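Local coordinates for protein 5-Carboxyvanillate Decarboxylase (PDB 4QRN) that probably catalyses the decarboxylation of 5-carboxyvanillate, and binds a manganese ion together with a nitro-substituted, substrate-like benzoic acid, at residues Gly262-Ala267 / Pro317-Cys322. Numbering follows the deposited sequence.
Sequences GHMGEA and PAIKFC. With 1DF (4-hydroxy-3-methoxy-5-nitrobenzoic acid), chain F.
Met264 packs on Ala318, Ile319 and Cys322, and carries the whole packed part of this contact. Its side chain reaches across to one face of helix 316-326. The chain bends twice, at chi2 (71°) and at chi3 (-99°). These bends bring CG, SD and CE against the three residues in turn. Met264 CG sits 4.0 Å from CB of Ala318. Met264 SD meets CG1 of Ile319 at 3.7 Å, the two side chains crossing at about a right angle. Met264 CE turns on to CB of Cys322, also 4.0 Å away, in the Cys322 conformer given. All four residues are buried, and no hydrogen bond joins the two segments. Val308 and Val331, from two parallel strands, also touch both Met264 and Cys322.

The fold is consistent with the metal-dependent (beta/alpha)8 barrel of the amidohydrolases. Residues 263-266 follow strand 259-261 and form a short left-handed helical turn, with positive phi at every residue. The turn sends Met264 outward to the helix and His263 inward to the ligand pocket. ND1 of His263 donates to OE2 of Glu266 at 2.7 Å, nearly straight at 167°. OE2 lies in the imidazole plane, while His263 meets it on the syn side, clearly tilted out of the carboxylate plane. This bond fixes the rotation of the imidazole. His263 NE2 then makes a weak, bent bond of 2.9 Å to nitro oxygen O11 of the inhibitor. The same NE2 also hydrogen-bonds to Asp336, a manganese ligand.

Unlike the buried Met264 side, helix 316-326 faces solvent at Lys320. Lys320 points away from Met264, extended and exposed, and its amine bonds to the backbone of Asp353. The turn has a different neighbour: Tyr270 of the second subunit hydrogen-bonds to the carbonyl O of Met264, and Trp271 of that subunit packs on Glu266 and Ala267.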
loop_
_atom_site.group_PDB
_atom_site.type_symbol
_atom_site.label_atom_id
_atom_site.label_comp_id
_atom_site.label_asym_id
_atom_site.label_seq_id
_atom_site.Cartn_x
_atom_site.Cartn_y
_atom_site.Cartn_z
ATOM N N GLY A 262 6.110 1.752 11.545
ATOM C CA GLY A 262 6.155 0.315 11.690
ATOM C C GLY A 262 5.821 -0.422 10.408
ATOM O O GLY A 262 5.838 0.125 9.301
ATOM N N HIS A 263 5.568 -1.726 10.575
ATOM C CA HIS A 263 4.998 -2.549 9.516
ATOM C C HIS A 263 5.835 -2.446 8.249
ATOM O O HIS A 263 5.319 -2.388 7.136
ATOM C CB HIS A 263 3.504 -2.214 9.315
ATOM C CG HIS A 263 2.815 -2.034 10.628
ATOM N ND1 HIS A 263 2.523 -0.787 11.133
ATOM C CD2 HIS A 263 2.543 -2.919 11.623
ATOM C CE1 HIS A 263 2.038 -0.922 12.359
ATOM N NE2 HIS A 263 2.043 -2.204 12.681
ATOM N N MET A 264 7.157 -2.510 8.446
ATOM C CA MET A 264 8.106 -2.540 7.340
ATOM C C MET A 264 8.020 -1.304 6.458
ATOM O O MET A 264 8.387 -1.333 5.273
ATOM C CB MET A 264 7.969 -3.841 6.519
ATOM C CG MET A 264 9.281 -4.566 6.228
ATOM S SD MET A 264 9.983 -5.328 7.727
ATOM C CE MET A 264 11.203 -4.142 8.209
ATOM N N GLY A 265 7.638 -0.176 7.051
ATOM C CA GLY A 265 7.633 1.085 6.316
ATOM C C GLY A 265 6.330 1.374 5.596
ATOM O O GLY A 265 6.292 2.267 4.750
ATOM N N GLU A 266 5.269 0.639 5.941
ATOM C CA GLU A 266 3.930 0.885 5.387
ATOM C C GLU A 266 3.989 0.879 3.848
ATOM O O GLU A 266 3.397 1.712 3.172
ATOM C CB GLU A 266 3.313 2.180 5.940
ATOM C CG GLU A 266 3.409 2.315 7.484
ATOM C CD GLU A 266 2.572 1.345 8.309
ATOM O OE1 GLU A 266 1.910 0.470 7.723
ATOM O OE2 GLU A 266 2.594 1.465 9.576
ATOM N N ALA A 267 4.758 -0.076 3.328
ATOM C CA ALA A 267 4.974 -0.330 1.902
ATOM C C ALA A 267 5.846 0.684 1.190
ATOM O O ALA A 267 6.224 0.433 0.045
ATOM C CB ALA A 267 3.620 -0.524 1.124
ATOM N N PRO A 317 12.375 -12.000 4.035
ATOM C CA PRO A 317 12.568 -11.308 2.749
ATOM C C PRO A 317 12.249 -9.819 2.839
ATOM O O PRO A 317 12.932 -8.991 2.220
ATOM C CB PRO A 317 11.588 -12.038 1.810
ATOM C CG PRO A 317 11.336 -13.347 2.424
ATOM C CD PRO A 317 11.502 -13.188 3.909
ATOM N N ALA A 318 11.185 -9.477 3.560
ATOM C CA ALA A 318 10.782 -8.084 3.657
ATOM C C ALA A 318 11.742 -7.284 4.534
ATOM O O ALA A 318 12.083 -6.142 4.201
ATOM C CB ALA A 318 9.371 -7.963 4.164
ATOM N N ILE A 319 12.190 -7.872 5.636
ATOM C CA ILE A 319 13.158 -7.195 6.491
ATOM C C ILE A 319 14.434 -6.911 5.703
ATOM O O ILE A 319 14.960 -5.801 5.741
ATOM C CB ILE A 319 13.464 -8.037 7.748
ATOM C CG1 ILE A 319 12.205 -8.136 8.614
ATOM C CG2 ILE A 319 14.618 -7.434 8.514
ATOM C CD1 ILE A 319 12.312 -9.225 9.658
ATOM N N LYS A 320 14.941 -7.923 5.005
ATOM C CA LYS A 320 16.180 -7.747 4.265
ATOM C C LYS A 320 16.026 -6.727 3.146
ATOM O O LYS A 320 16.947 -5.953 2.877
ATOM C CB LYS A 320 16.673 -9.086 3.717
ATOM C CG LYS A 320 17.269 -9.991 4.784
ATOM C CD LYS A 320 17.771 -11.304 4.205
ATOM C CE LYS A 320 18.602 -12.083 5.221
ATOM N NZ LYS A 320 19.052 -13.392 4.629
ATOM N N PHE A 321 14.885 -6.742 2.473
ATOM C CA PHE A 321 14.629 -5.777 1.405
ATOM C C PHE A 321 14.710 -4.366 1.974
ATOM O O PHE A 321 15.366 -3.463 1.446
ATOM C CB PHE A 321 13.247 -6.039 0.798
ATOM C CG PHE A 321 12.880 -5.068 -0.294
ATOM C CD1 PHE A 321 12.317 -3.844 0.027
ATOM C CD2 PHE A 321 13.092 -5.372 -1.626
ATOM C CE1 PHE A 321 11.978 -2.929 -0.963
ATOM C CE2 PHE A 321 12.777 -4.455 -2.612
ATOM C CZ PHE A 321 12.216 -3.230 -2.278
ATOM N N CYS A 322 14.035 -4.185 3.100
ATOM C CA CYS A 322 13.963 -2.880 3.705
ATOM C C CYS A 322 15.363 -2.443 4.219
ATOM O O CYS A 322 15.733 -1.274 4.107
ATOM C CB CYS A 322 12.918 -2.949 4.813
ATOM S SG CYS A 322 12.351 -1.391 5.432
HETATM C C1 1DF F . -4.012 -3.900 15.617
HETATM C CO1 1DF F . -2.738 -3.934 15.124
HETATM C CO2 1DF F . -4.411 -2.808 16.419
HETATM C CM1 1DF F . -1.862 -2.882 15.554
HETATM C CM2 1DF F . -3.494 -1.904 16.915
HETATM O OM 1DF F . -3.819 -0.860 17.734
HETATM C CZ 1DF F . -2.149 -1.994 16.587
HETATM C CC 1DF F . -5.016 -4.937 15.274
HETATM C CV 1DF F . -5.206 -0.556 17.884
HETATM O O1 1DF F . -4.585 -6.136 15.014
HETATM O O2 1DF F . -6.213 -4.626 15.269
HETATM O O3 1DF F . -1.237 -1.268 17.166
HETATM N N 1DF F . -0.684 -2.652 14.648
HETATM O O11 1DF F . 0.067 -1.729 14.795
HETATM O O22 1DF F . -0.601 -3.376 13.617
#